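Local coordinates for protein alanine racemase 1 (Caldanaerobacter subterraneus subsp. tengcongensis MB4, PDB 4Y2W) that belongs to the alanine racemase family, joining an N-terminal eight-stranded beta/alpha barrel to a C-terminal domain rich in beta strands, and holds bound alanine in this model, at residues V60-V65 with D101-V106; L84-T89 with G164-F169; I130-G135 with I139-F144. The protein carries 1 engineered substitution. One frame throughout, in Å; residues are numbered along the deposited sequence.

All three contacts lie in the N-terminal barrel. From the N terminus, strand 62-65 comes first and contact 1 joins it to strand 103-106, closing a loop that includes strand 83-85. Contact 2 starts on that enclosed strand and ends on 164-169, so the two contacts cross along the chain; they touch through T105 and Y166. Contact 3 opens and closes between the two halves of contact 2: it is a short local return from strand 126-131 into the loop before helix 144-155. S167 OG reaches I132 O, linking contacts 2 and 3. Together they connect the second to sixth barrel strands with one beta-alpha loop.

Contact 1. Residues V60-V65 with D101-V106; sequences VDYFGV and DLTQTV
Y62 and T103 reach each other through their hydroxyl groups, over the intervening strand 83-85. In the segment 101-106, D101 and L102 come before T103; D101 OD2 forms a salt bridge with K127 NZ, and L102 packs on helix 68-76. T103 then makes the whole contact. Its CA-CB bond is directed at the segment 60-65, and with chi1 at -45° OG1 stands anti to the carbonyl carbon, close to the backbone N, while CG2 takes the position anti to that N. T103 OG1 and Y62 OH are hydrogen-bonded, 2.5 Å apart as modelled, a length not to be read closely at 2.7 Å resolution. T103 OG1 arrives at the edge of the tyrosine ring, in its plane, 3.6 Å from Y62 CE1. T103 CG2 stays beside the same hydroxyl, 3.5 Å from Y62 OH. The side chains cross at about a right angle, and T103 meets the ring at its hydroxyl end. Y62 OH has a second partner in E163 OE1, and T103 OG1 a weak one in I83 O, which places this buried polar pair in a small network. T103 also packs on H129 of strand 126-131. Inward side chains of next-but-one parallel strands meeting inside the barrel are characteristic of the TIM-type beta/alpha fold, here between its second and fourth strands.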
ATOM      1  N   VAL A  60     -12.504  14.843 -20.829  1.00 52.28           N
ATOM      2  CA  VAL A  60     -13.103  13.541 -20.533  1.00 51.51           C
ATOM      3  C   VAL A  60     -14.580  13.700 -20.155  1.00 50.65           C
ATOM      4  O   VAL A  60     -14.970  14.709 -19.567  1.00 51.51           O
ATOM      5  CB  VAL A  60     -12.325  12.815 -19.412  1.00 52.78           C
ATOM      6  CG1 VAL A  60     -12.559  13.470 -18.052  1.00 53.08           C
ATOM      7  CG2 VAL A  60     -12.683  11.337 -19.376  1.00 53.04           C
ATOM      8  N   ASP A  61     -15.393  12.703 -20.497  1.00 49.53           N
ATOM      9  CA  ASP A  61     -16.851  12.786 -20.320  1.00 48.73           C
ATOM     10  C   ASP A  61     -17.328  12.375 -18.927  1.00 46.69           C
ATOM     11  O   ASP A  61     -18.318  12.909 -18.426  1.00 45.84           O
ATOM     12  CB  ASP A  61     -17.564  11.935 -21.378  1.00 49.24           C
ATOM     13  CG  ASP A  61     -17.267  12.394 -22.791  1.00 49.42           C
ATOM     14  OD1 ASP A  61     -17.447  13.595 -23.071  1.00 49.63           O
ATOM     15  OD2 ASP A  61     -16.853  11.558 -23.620  1.00 49.43           O
ATOM     16  N   TYR A  62     -16.634  11.420 -18.315  1.00 45.58           N
ATOM     17  CA  TYR A  62     -17.001  10.913 -16.992  1.00 44.98           C
ATOM     18  C   TYR A  62     -15.751  10.413 -16.269  1.00 44.27           C
ATOM     19  O   TYR A  62     -14.712  10.185 -16.892  1.00 44.87           O
ATOM     20  CB  TYR A  62     -17.997   9.757 -17.140  1.00 45.20           C
ATOM     21  CG  TYR A  62     -19.295   9.916 -16.375  1.00 45.38           C
ATOM     22  CD1 TYR A  62     -19.336   9.791 -14.989  1.00 45.95           C
ATOM     23  CD2 TYR A  62     -20.492  10.170 -17.044  1.00 45.27           C
ATOM     24  CE1 TYR A  62     -20.528   9.927 -14.292  1.00 46.09           C
ATOM     25  CE2 TYR A  62     -21.686  10.309 -16.354  1.00 44.72           C
ATOM     26  CZ  TYR A  62     -21.699  10.187 -14.981  1.00 44.97           C
ATOM     27  OH  TYR A  62     -22.880  10.318 -14.293  1.00 45.15           O
ATOM     28  N   PHE A  63     -15.857  10.252 -14.953  1.00 43.15           N
ATOM     29  CA  PHE A  63     -14.846   9.540 -14.175  1.00 41.85           C
ATOM     30  C   PHE A  63     -15.470   8.348 -13.466  1.00 41.39           C
ATOM     31  O   PHE A  63     -16.611   8.411 -13.011  1.00 41.74           O
ATOM     32  CB  PHE A  63     -14.194  10.458 -13.139  1.00 41.38           C
ATOM     33  CG  PHE A  63     -13.135  11.356 -13.704  1.00 40.49           C
ATOM     34  CD1 PHE A  63     -11.993  10.822 -14.278  1.00 40.35           C
ATOM     35  CD2 PHE A  63     -13.269  12.734 -13.644  1.00 40.81           C
ATOM     36  CE1 PHE A  63     -11.009  11.645 -14.796  1.00 40.75           C
ATOM     37  CE2 PHE A  63     -12.288  13.566 -14.157  1.00 41.08           C
ATOM     38  CZ  PHE A  63     -11.156  13.021 -14.734  1.00 41.19           C
ATOM     39  N   GLY A  64     -14.707   7.265 -13.378  1.00 41.90           N
ATOM     40  CA  GLY A  64     -15.110   6.083 -12.626  1.00 42.01           C
ATOM     41  C   GLY A  64     -14.218   5.900 -11.414  1.00 41.87           C
ATOM     42  O   GLY A  64     -12.989   5.958 -11.527  1.00 41.15           O
ATOM     43  N   VAL A  65     -14.840   5.690 -10.256  1.00 41.21           N
ATOM     44  CA  VAL A  65     -14.114   5.387  -9.027  1.00 41.47           C
ATOM     45  C   VAL A  65     -14.788   4.269  -8.242  1.00 41.85           C
ATOM     46  O   VAL A  65     -15.967   3.970  -8.445  1.00 41.08           O
ATOM     47  CB  VAL A  65     -13.964   6.621  -8.120  1.00 41.55           C
ATOM     48  CG1 VAL A  65     -13.036   7.635  -8.765  1.00 41.68           C
ATOM     49  CG2 VAL A  65     -15.320   7.237  -7.802  1.00 41.99           C
ATOM     50  N   ASP A 101     -23.263  16.025  -5.831  1.00 52.26           N
ATOM     51  CA  ASP A 101     -23.738  15.624  -7.150  1.00 52.39           C
ATOM     52  C   ASP A 101     -22.884  14.500  -7.739  1.00 50.72           C
ATOM     53  O   ASP A 101     -22.205  14.673  -8.755  1.00 50.26           O
ATOM     54  CB  ASP A 101     -23.787  16.846  -8.082  1.00 54.41           C
ATOM     55  CG  ASP A 101     -24.532  16.570  -9.371  1.00 57.11           C
ATOM     56  OD1 ASP A 101     -25.489  15.768  -9.344  1.00 58.77           O
ATOM     57  OD2 ASP A 101     -24.162  17.159 -10.413  1.00 59.19           O
ATOM     58  N   LEU A 102     -22.922  13.348  -7.078  1.00 48.42           N
ATOM     59  CA  LEU A 102     -22.163  12.180  -7.504  1.00 47.19           C
ATOM     60  C   LEU A 102     -23.108  11.087  -7.986  1.00 46.36           C
ATOM     61  O   LEU A 102     -24.121  10.801  -7.347  1.00 46.47           O
ATOM     62  CB  LEU A 102     -21.298  11.658  -6.352  1.00 46.63           C
ATOM     63  CG  LEU A 102     -20.205  12.610  -5.853  1.00 45.68           C
ATOM     64  CD1 LEU A 102     -19.600  12.098  -4.558  1.00 45.56           C
ATOM     65  CD2 LEU A 102     -19.126  12.806  -6.905  1.00 45.31           C
ATOM     66  N   THR A 103     -22.771  10.483  -9.119  1.00 44.94           N
ATOM     67  CA  THR A 103     -23.566   9.402  -9.677  1.00 44.10           C
ATOM     68  C   THR A 103     -23.337   8.135  -8.850  1.00 44.42           C
ATOM     69  O   THR A 103     -22.198   7.808  -8.505  1.00 44.05           O
ATOM     70  CB  THR A 103     -23.203   9.148 -11.153  1.00 43.92           C
ATOM     71  OG1 THR A 103     -23.108  10.399 -11.845  1.00 43.27           O
ATOM     72  CG2 THR A 103     -24.244   8.273 -11.829  1.00 43.77           C
ATOM     73  N   GLN A 104     -24.425   7.437  -8.536  1.00 44.25           N
ATOM     74  CA  GLN A 104     -24.384   6.258  -7.676  1.00 45.50           C
ATOM     75  C   GLN A 104     -24.877   5.008  -8.401  1.00 47.13           C
ATOM     76  O   GLN A 104     -25.810   5.061  -9.201  1.00 48.08           O
ATOM     77  CB  GLN A 104     -25.242   6.492  -6.426  1.00 45.41           C
ATOM     78  CG  GLN A 104     -25.250   5.342  -5.421  1.00 44.72           C
ATOM     79  CD  GLN A 104     -23.873   5.046  -4.852  1.00 44.39           C
ATOM     80  OE1 GLN A 104     -23.131   5.960  -4.484  1.00 43.82           O
ATOM     81  NE2 GLN A 104     -23.526   3.765  -4.774  1.00 43.77           N
ATOM     82  N   THR A 105     -24.243   3.881  -8.098  1.00 47.90           N
ATOM     83  CA  THR A 105     -24.652   2.592  -8.629  1.00 47.91           C
ATOM     84  C   THR A 105     -25.816   2.040  -7.811  1.00 48.22           C
ATOM     85  O   THR A 105     -25.800   2.101  -6.581  1.00 48.43           O
ATOM     86  CB  THR A 105     -23.475   1.601  -8.607  1.00 47.63           C
ATOM     87  OG1 THR A 105     -22.443   2.083  -9.475  1.00 47.31           O
ATOM     88  CG2 THR A 105     -23.915   0.223  -9.069  1.00 48.15           C
ATOM     89  N   VAL A 106     -26.823   1.504  -8.501  1.00 48.76           N
ATOM     90  CA  VAL A 106     -28.018   0.964  -7.849  1.00 49.20           C
ATOM     91  C   VAL A 106     -28.466  -0.340  -8.511  1.00 49.19           C
ATOM     92  O   VAL A 106     -28.527  -0.433  -9.735  1.00 48.95           O
ATOM     93  CB  VAL A 106     -29.189   1.971  -7.900  1.00 48.72           C
ATOM     94  CG1 VAL A 106     -30.396   1.433  -7.137  1.00 48.99           C
ATOM     95  CG2 VAL A 106     -28.759   3.325  -7.348  1.00 48.19           C
TER

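Contact 2. Residues L84-T89 with G164-F169; sequences LIFGYT and GIYSHF
L84 and F86 both lean on Y166, a tyrosine that reaches over from the sixth barrel strand. L84, still in its strand, directs its CA-CB bond at the segment 164-169, and one methyl, L84 CD2, lies 4.3 Å from Y166 CE1, touching the ring obliquely. At F86 the strand has ended, and the ring, with CG anti to the carbonyl carbon (chi1 -63°), lies beside the hydroxyl end of the tyrosine. F86 CD1 is 3.6 Å from Y166 OH, which lies in the plane of the phenylalanine ring at its edge, and 4.0 Å from Y166 CE2. Y166 OH also approaches the main chain, 3.8 Å from F86 CA. Y166 gets there because its CG sits between the backbone N and the carbonyl carbon, chi1 71°, which sends the ring across the barrel interior; F86 CA and Y166 CA remain 10.2 Å apart, so the long tyrosine side chain spans most of the gap. After F86 the chain turns away through G87. On the tyrosine side, H168, two residues beyond Y166, belongs to the pocket of the bound alanine, and the side chain of F86 is about 8 Å from that ligand. The ring of H205 also meets that of Y166. The contact is mostly apolar, L84 and F86 carbons against the tyrosine ring, with the hydroxyl at the phenylalanine edge and no hydrogen bond between the segments; T105 OG1 satisfies that buried hydroxyl, probably helping to fix where the ring ends.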
ATOM      1  N   LEU A  84     -18.829   8.659 -11.184  1.00 40.90           N
ATOM      2  CA  LEU A  84     -19.644   7.483 -10.874  1.00 40.17           C
ATOM      3  C   LEU A  84     -18.959   6.626  -9.822  1.00 40.00           C
ATOM      4  O   LEU A  84     -17.784   6.290  -9.959  1.00 39.83           O
ATOM      5  CB  LEU A  84     -19.893   6.644 -12.134  1.00 39.46           C
ATOM      6  CG  LEU A  84     -20.548   5.271 -11.925  1.00 38.97           C
ATOM      7  CD1 LEU A  84     -21.941   5.397 -11.332  1.00 38.70           C
ATOM      8  CD2 LEU A  84     -20.594   4.496 -13.230  1.00 39.17           C
ATOM      9  N   ILE A  85     -19.709   6.272  -8.782  1.00 40.69           N
ATOM     10  CA  ILE A  85     -19.241   5.359  -7.745  1.00 40.84           C
ATOM     11  C   ILE A  85     -19.754   3.948  -8.043  1.00 41.58           C
ATOM     12  O   ILE A  85     -20.952   3.689  -7.946  1.00 41.16           O
ATOM     13  CB  ILE A  85     -19.737   5.802  -6.353  1.00 40.24           C
ATOM     14  CG1 ILE A  85     -19.209   7.204  -6.027  1.00 40.09           C
ATOM     15  CG2 ILE A  85     -19.304   4.804  -5.283  1.00 39.73           C
ATOM     16  CD1 ILE A  85     -19.983   7.922  -4.943  1.00 40.02           C
ATOM     17  N   PHE A  86     -18.842   3.047  -8.409  1.00 43.47           N
ATOM     18  CA  PHE A  86     -19.194   1.653  -8.692  1.00 44.24           C
ATOM     19  C   PHE A  86     -19.717   0.959  -7.443  1.00 45.23           C
ATOM     20  O   PHE A  86     -20.667   0.176  -7.506  1.00 47.01           O
ATOM     21  CB  PHE A  86     -17.984   0.868  -9.210  1.00 44.30           C
ATOM     22  CG  PHE A  86     -17.434   1.372 -10.514  1.00 44.79           C
ATOM     23  CD1 PHE A  86     -18.227   1.403 -11.652  1.00 45.39           C
ATOM     24  CD2 PHE A  86     -16.117   1.797 -10.610  1.00 45.48           C
ATOM     25  CE1 PHE A  86     -17.722   1.864 -12.858  1.00 45.41           C
ATOM     26  CE2 PHE A  86     -15.604   2.257 -11.814  1.00 45.77           C
ATOM     27  CZ  PHE A  86     -16.409   2.292 -12.939  1.00 45.51           C
ATOM     28  N   GLY A  87     -19.090   1.253  -6.308  1.00 45.65           N
ATOM     29  CA  GLY A  87     -19.379   0.558  -5.065  1.00 45.45           C
ATOM     30  C   GLY A  87     -20.634   1.029  -4.363  1.00 46.20           C
ATOM     31  O   GLY A  87     -21.361   1.897  -4.851  1.00 47.00           O
ATOM     32  N   TYR A  88     -20.872   0.435  -3.201  1.00 46.80           N
ATOM     33  CA  TYR A  88     -22.007   0.752  -2.354  1.00 47.49           C
ATOM     34  C   TYR A  88     -21.664   1.950  -1.479  1.00 47.77           C
ATOM     35  O   TYR A  88     -20.662   1.925  -0.767  1.00 49.08           O
ATOM     36  CB  TYR A  88     -22.319  -0.462  -1.479  1.00 48.13           C
ATOM     37  CG  TYR A  88     -23.539  -0.340  -0.597  1.00 49.05           C
ATOM     38  CD1 TYR A  88     -24.806  -0.208  -1.151  1.00 50.83           C
ATOM     39  CD2 TYR A  88     -23.431  -0.397   0.790  1.00 49.64           C
ATOM     40  CE1 TYR A  88     -25.932  -0.111  -0.348  1.00 52.45           C
ATOM     41  CE2 TYR A  88     -24.552  -0.307   1.602  1.00 50.91           C
ATOM     42  CZ  TYR A  88     -25.801  -0.162   1.028  1.00 51.72           C
ATOM     43  OH  TYR A  88     -26.926  -0.070   1.818  1.00 51.74           O
ATOM     44  N   THR A  89     -22.484   2.996  -1.551  1.00 46.93           N
ATOM     45  CA  THR A  89     -22.397   4.126  -0.629  1.00 46.58           C
ATOM     46  C   THR A  89     -23.423   3.890   0.482  1.00 47.52           C
ATOM     47  O   THR A  89     -24.625   3.982   0.230  1.00 48.40           O
ATOM     48  CB  THR A  89     -22.700   5.462  -1.340  1.00 45.69           C
ATOM     49  OG1 THR A  89     -21.691   5.725  -2.323  1.00 44.21           O
ATOM     50  CG2 THR A  89     -22.750   6.617  -0.339  1.00 44.90           C
ATOM     51  N   GLY A 164     -27.950   6.141 -16.480  1.00 52.07           N
ATOM     52  CA  GLY A 164     -27.148   5.057 -17.043  1.00 51.53           C
ATOM     53  C   GLY A 164     -27.561   3.658 -16.641  1.00 51.85           C
ATOM     54  O   GLY A 164     -28.340   3.456 -15.706  1.00 51.66           O
ATOM     55  N   ILE A 165     -27.038   2.687 -17.379  1.00 51.92           N
ATOM     56  CA  ILE A 165     -27.219   1.274 -17.071  1.00 51.62           C
ATOM     57  C   ILE A 165     -26.001   0.535 -17.612  1.00 51.21           C
ATOM     58  O   ILE A 165     -25.588   0.771 -18.748  1.00 51.72           O
ATOM     59  CB  ILE A 165     -28.532   0.709 -17.665  1.00 51.26           C
ATOM     60  CG1 ILE A 165     -28.671  -0.783 -17.343  1.00 51.55           C
ATOM     61  CG2 ILE A 165     -28.602   0.932 -19.169  1.00 51.58           C
ATOM     62  CD1 ILE A 165     -30.078  -1.320 -17.497  1.00 51.18           C
ATOM     63  N   TYR A 166     -25.409  -0.338 -16.800  1.00 50.68           N
ATOM     64  CA  TYR A 166     -24.169  -0.992 -17.203  1.00 49.52           C
ATOM     65  C   TYR A 166     -23.959  -2.377 -16.627  1.00 48.26           C
ATOM     66  O   TYR A 166     -24.663  -2.803 -15.710  1.00 47.26           O
ATOM     67  CB  TYR A 166     -22.969  -0.100 -16.874  1.00 50.03           C
ATOM     68  CG  TYR A 166     -22.632   0.039 -15.404  1.00 50.33           C
ATOM     69  CD1 TYR A 166     -23.413   0.818 -14.559  1.00 50.54           C
ATOM     70  CD2 TYR A 166     -21.513  -0.594 -14.864  1.00 50.81           C
ATOM     71  CE1 TYR A 166     -23.096   0.954 -13.215  1.00 51.09           C
ATOM     72  CE2 TYR A 166     -21.189  -0.466 -13.524  1.00 50.47           C
ATOM     73  CZ  TYR A 166     -21.983   0.310 -12.704  1.00 50.90           C
ATOM     74  OH  TYR A 166     -21.660   0.436 -11.372  1.00 49.99           O
ATOM     75  N   SER A 167     -22.985  -3.067 -17.213  1.00 47.97           N
ATOM     76  CA  SER A 167     -22.566  -4.396 -16.786  1.00 48.03           C
ATOM     77  C   SER A 167     -21.044  -4.493 -16.936  1.00 48.53           C
ATOM     78  O   SER A 167     -20.385  -3.499 -17.252  1.00 46.49           O
ATOM     79  CB  SER A 167     -23.272  -5.469 -17.619  1.00 47.86           C
ATOM     80  OG  SER A 167     -23.100  -6.757 -17.053  1.00 47.58           O
ATOM     81  N   HIS A 168     -20.497  -5.687 -16.714  1.00 50.63           N
ATOM     82  CA  HIS A 168     -19.048  -5.900 -16.707  1.00 51.46           C
ATOM     83  C   HIS A 168     -18.712  -7.290 -17.251  1.00 49.97           C
ATOM     84  O   HIS A 168     -19.326  -8.280 -16.843  1.00 49.66           O
ATOM     85  CB  HIS A 168     -18.522  -5.752 -15.273  1.00 53.13           C
ATOM     86  CG  HIS A 168     -17.062  -5.430 -15.185  1.00 55.29           C
ATOM     87  ND1 HIS A 168     -16.591  -4.138 -15.086  1.00 56.68           N
ATOM     88  CD2 HIS A 168     -15.970  -6.230 -15.163  1.00 56.34           C
ATOM     89  CE1 HIS A 168     -15.271  -4.155 -15.018  1.00 56.99           C
ATOM     90  NE2 HIS A 168     -14.869  -5.413 -15.063  1.00 56.95           N
ATOM     91  N   PHE A 169     -17.744  -7.359 -18.166  1.00 48.70           N
ATOM     92  CA  PHE A 169     -17.337  -8.632 -18.769  1.00 48.55           C
ATOM     93  C   PHE A 169     -16.504  -9.459 -17.792  1.00 48.77           C
ATOM     94  O   PHE A 169     -15.601  -8.930 -17.144  1.00 48.36           O
ATOM     95  CB  PHE A 169     -16.530  -8.408 -20.057  1.00 47.99           C
ATOM     96  CG  PHE A 169     -17.349  -7.906 -21.215  1.00 48.22           C
ATOM     97  CD1 PHE A 169     -18.423  -8.646 -21.699  1.00 48.30           C
ATOM     98  CD2 PHE A 169     -17.035  -6.707 -21.840  1.00 47.89           C
ATOM     99  CE1 PHE A 169     -19.174  -8.190 -22.769  1.00 47.62           C
ATOM    100  CE2 PHE A 169     -17.782  -6.248 -22.913  1.00 47.70           C
ATOM    101  CZ  PHE A 169     -18.852  -6.990 -23.377  1.00 47.73           C
TER

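Contact 3. Residues I130-G135 with I139-F144; sequences IKIDTG and IGYIDF
K131 lays its side chain over the backbone of I139 and G140. K131 CB starts 4.2 Å from G140 CA. With CG anti to the backbone N (chi1 164°), K131 CG comes to 3.3 Å from I139 O, and the bend at chi2, 98°, lets CD follow the same carbonyl. K131 CE continues beside that oxygen and touches the isoleucine branch, 3.8 Å from I139 CG1. At the tip, K131 NZ lies 3.4 Å from I139 CG1. The lysine crosses I139 at about a right angle, its methylenes along the I139 carbonyl, its outer end on the isoleucine CG1 and NZ close to R138, a residue of the alanine pocket. G140 lets the backbones come this close: with no side chain and a positive phi of 115°, it lies against the carbonyl of K131. Y141 then brackets I132 in a single beta bridge, Y141 N donating to K131 O (3.3 Å) and Y141 O accepting from D133 N (2.9 Å). D133 sits alongside I142, pointing the same way, with D133 CB 3.7 Å from I142 CG2. D133 OD1 folds back to G135 N in an Asx turn and also accepts from G137 N, holding the loop between the segments. I132 turns its CG2 to F144 CZ, 3.9 Å away, while D133 O lies at the edge of that phenylalanine ring. D143 caps helix 144-155 through L146 N, and Y141 OH bonds E150 on the same helix. The loop runs from strand 126-131 to helix 144-155, with strand 160-166 beside I130, helix 177-195 behind I132 and F144, and T282 and D259 of the second subunit against I139 and I142.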
ATOM      1  N   ILE A 130     -27.665   1.922 -13.371  1.00 47.12           N
ATOM      2  CA  ILE A 130     -28.098   0.618 -12.932  1.00 47.03           C
ATOM      3  C   ILE A 130     -27.113  -0.473 -13.327  1.00 46.42           C
ATOM      4  O   ILE A 130     -26.730  -0.562 -14.461  1.00 46.71           O
ATOM      5  CB  ILE A 130     -29.510   0.336 -13.467  1.00 46.67           C
ATOM      6  CG1 ILE A 130     -30.475   1.409 -13.006  1.00 46.40           C
ATOM      7  CG2 ILE A 130     -30.017  -0.991 -12.993  1.00 46.81           C
ATOM      8  CD1 ILE A 130     -30.484   1.656 -11.522  1.00 46.48           C
ATOM      9  N   LYS A 131     -26.695  -1.303 -12.384  1.00 46.89           N
ATOM     10  CA  LYS A 131     -25.747  -2.362 -12.700  1.00 46.94           C
ATOM     11  C   LYS A 131     -26.438  -3.660 -12.931  1.00 46.75           C
ATOM     12  O   LYS A 131     -27.271  -4.075 -12.167  1.00 45.31           O
ATOM     13  CB  LYS A 131     -24.638  -2.524 -11.648  1.00 20.00           C
ATOM     14  CG  LYS A 131     -23.848  -3.830 -11.701  1.00 20.00           C
ATOM     15  CD  LYS A 131     -22.501  -3.782 -12.415  1.00 20.00           C
ATOM     16  CE  LYS A 131     -21.735  -5.107 -12.324  1.00 20.00           C
ATOM     17  NZ  LYS A 131     -20.386  -5.162 -11.678  1.00 20.00           N
ATOM     18  N   ILE A 132     -26.048  -4.306 -14.012  1.00 46.68           N
ATOM     19  CA  ILE A 132     -26.592  -5.581 -14.378  1.00 47.65           C
ATOM     20  C   ILE A 132     -25.538  -6.666 -14.319  1.00 47.91           C
ATOM     21  O   ILE A 132     -24.457  -6.515 -14.827  1.00 47.66           O
ATOM     22  CB  ILE A 132     -27.195  -5.514 -15.786  1.00 48.16           C
ATOM     23  CG1 ILE A 132     -28.082  -4.298 -15.908  1.00 48.70           C
ATOM     24  CG2 ILE A 132     -28.008  -6.747 -16.077  1.00 48.38           C
ATOM     25  CD1 ILE A 132     -29.315  -4.360 -15.046  1.00 48.90           C
ATOM     26  N   ASP A 133     -25.877  -7.778 -13.702  1.00 48.22           N
ATOM     27  CA  ASP A 133     -24.957  -8.905 -13.624  1.00 48.59           C
ATOM     28  C   ASP A 133     -25.242  -9.874 -14.772  1.00 50.08           C
ATOM     29  O   ASP A 133     -26.196 -10.651 -14.720  1.00 51.51           O
ATOM     30  CB  ASP A 133     -25.106  -9.603 -12.274  1.00 48.67           C
ATOM     31  CG  ASP A 133     -23.940 -10.509 -11.952  1.00 48.91           C
ATOM     32  OD1 ASP A 133     -23.355 -11.098 -12.890  1.00 47.39           O
ATOM     33  OD2 ASP A 133     -23.612 -10.632 -10.749  1.00 48.98           O
ATOM     34  N   THR A 134     -24.409  -9.821 -15.807  1.00 50.81           N
ATOM     35  CA  THR A 134     -24.606 -10.629 -17.006  1.00 50.38           C
ATOM     36  C   THR A 134     -23.761 -11.904 -17.024  1.00 51.34           C
ATOM     37  O   THR A 134     -23.765 -12.623 -18.021  1.00 53.40           O
ATOM     38  CB  THR A 134     -24.292  -9.813 -18.277  1.00 50.99           C
ATOM     39  OG1 THR A 134     -22.992  -9.222 -18.165  1.00 51.11           O
ATOM     40  CG2 THR A 134     -25.321  -8.714 -18.475  1.00 51.32           C
ATOM     41  N   GLY A 135     -23.057 -12.197 -15.930  1.00 52.88           N
ATOM     42  CA  GLY A 135     -22.187 -13.383 -15.870  1.00 53.39           C
ATOM     43  C   GLY A 135     -21.094 -13.366 -14.808  1.00 53.33           C
ATOM     44  O   GLY A 135     -20.718 -14.420 -14.285  1.00 53.53           O
ATOM     45  N   ILE A 139     -21.643  -7.882  -8.654  1.00 46.51           N
ATOM     46  CA  ILE A 139     -22.798  -7.079  -8.237  1.00 47.01           C
ATOM     47  C   ILE A 139     -23.735  -6.818  -9.411  1.00 47.19           C
ATOM     48  O   ILE A 139     -23.337  -6.928 -10.573  1.00 47.40           O
ATOM     49  CB  ILE A 139     -22.408  -5.724  -7.584  1.00 46.80           C
ATOM     50  CG1 ILE A 139     -21.530  -4.880  -8.511  1.00 46.98           C
ATOM     51  CG2 ILE A 139     -21.709  -5.950  -6.254  1.00 46.96           C
ATOM     52  CD1 ILE A 139     -21.599  -3.396  -8.212  1.00 46.97           C
ATOM     53  N   GLY A 140     -24.977  -6.464  -9.086  1.00 47.28           N
ATOM     54  CA  GLY A 140     -26.002  -6.167 -10.078  1.00 47.67           C
ATOM     55  C   GLY A 140     -27.137  -7.166 -10.026  1.00 48.51           C
ATOM     56  O   GLY A 140     -27.051  -8.185  -9.339  1.00 48.57           O
ATOM     57  N   TYR A 141     -28.208  -6.867 -10.757  1.00 49.82           N
ATOM     58  CA  TYR A 141     -29.349  -7.774 -10.852  1.00 50.02           C
ATOM     59  C   TYR A 141     -28.966  -9.067 -11.557  1.00 49.83           C
ATOM     60  O   TYR A 141     -28.255  -9.042 -12.564  1.00 48.11           O
ATOM     61  CB  TYR A 141     -30.490  -7.124 -11.636  1.00 50.06           C
ATOM     62  CG  TYR A 141     -31.214  -6.032 -10.898  1.00 49.74           C
ATOM     63  CD1 TYR A 141     -32.089  -6.335  -9.860  1.00 49.90           C
ATOM     64  CD2 TYR A 141     -31.047  -4.695 -11.253  1.00 49.87           C
ATOM     65  CE1 TYR A 141     -32.767  -5.337  -9.185  1.00 49.97           C
ATOM     66  CE2 TYR A 141     -31.721  -3.687 -10.586  1.00 50.01           C
ATOM     67  CZ  TYR A 141     -32.580  -4.011  -9.554  1.00 50.07           C
ATOM     68  OH  TYR A 141     -33.249  -3.007  -8.891  1.00 50.46           O
ATOM     69  N   ILE A 142     -29.444 -10.188 -11.024  1.00 51.26           N
ATOM     70  CA  ILE A 142     -29.339 -11.481 -11.709  1.00 54.91           C
ATOM     71  C   ILE A 142     -30.707 -11.967 -12.203  1.00 56.93           C
ATOM     72  O   ILE A 142     -30.791 -12.598 -13.258  1.00 58.10           O
ATOM     73  CB  ILE A 142     -28.650 -12.568 -10.844  1.00 55.56           C
ATOM     74  CG1 ILE A 142     -29.317 -12.712  -9.469  1.00 56.23           C
ATOM     75  CG2 ILE A 142     -27.171 -12.246 -10.685  1.00 54.48           C
ATOM     76  CD1 ILE A 142     -28.921 -13.974  -8.732  1.00 56.81           C
ATOM     77  N   ASP A 143     -31.765 -11.675 -11.443  1.00 57.91           N
ATOM     78  CA  ASP A 143     -33.139 -11.931 -11.872  1.00 57.73           C
ATOM     79  C   ASP A 143     -33.566 -10.776 -12.775  1.00 59.53           C
ATOM     80  O   ASP A 143     -33.896  -9.692 -12.294  1.00 59.55           O
ATOM     81  CB  ASP A 143     -34.056 -12.053 -10.647  1.00 57.36           C
ATOM     82  CG  ASP A 143     -35.502 -12.382 -11.007  1.00 57.56           C
ATOM     83  OD1 ASP A 143     -35.882 -12.298 -12.193  1.00 56.99           O
ATOM     84  OD2 ASP A 143     -36.270 -12.718 -10.083  1.00 56.96           O
ATOM     85  N   PHE A 144     -33.547 -11.013 -14.085  1.00 62.08           N
ATOM     86  CA  PHE A 144     -33.845  -9.973 -15.081  1.00 64.12           C
ATOM     87  C   PHE A 144     -35.318  -9.570 -15.058  1.00 64.78           C
ATOM     88  O   PHE A 144     -35.671  -8.446 -15.418  1.00 62.17           O
ATOM     89  CB  PHE A 144     -33.460 -10.451 -16.486  1.00 65.73           C
ATOM     90  CG  PHE A 144     -31.982 -10.371 -16.782  1.00 68.37           C
ATOM     91  CD1 PHE A 144     -31.027 -10.569 -15.786  1.00 69.56           C
ATOM     92  CD2 PHE A 144     -31.542 -10.118 -18.074  1.00 69.86           C
ATOM     93  CE1 PHE A 144     -29.674 -10.498 -16.070  1.00 69.30           C
ATOM     94  CE2 PHE A 144     -30.188 -10.047 -18.364  1.00 70.07           C
ATOM     95  CZ  PHE A 144     -29.254 -10.238 -17.361  1.00 69.76           C
TER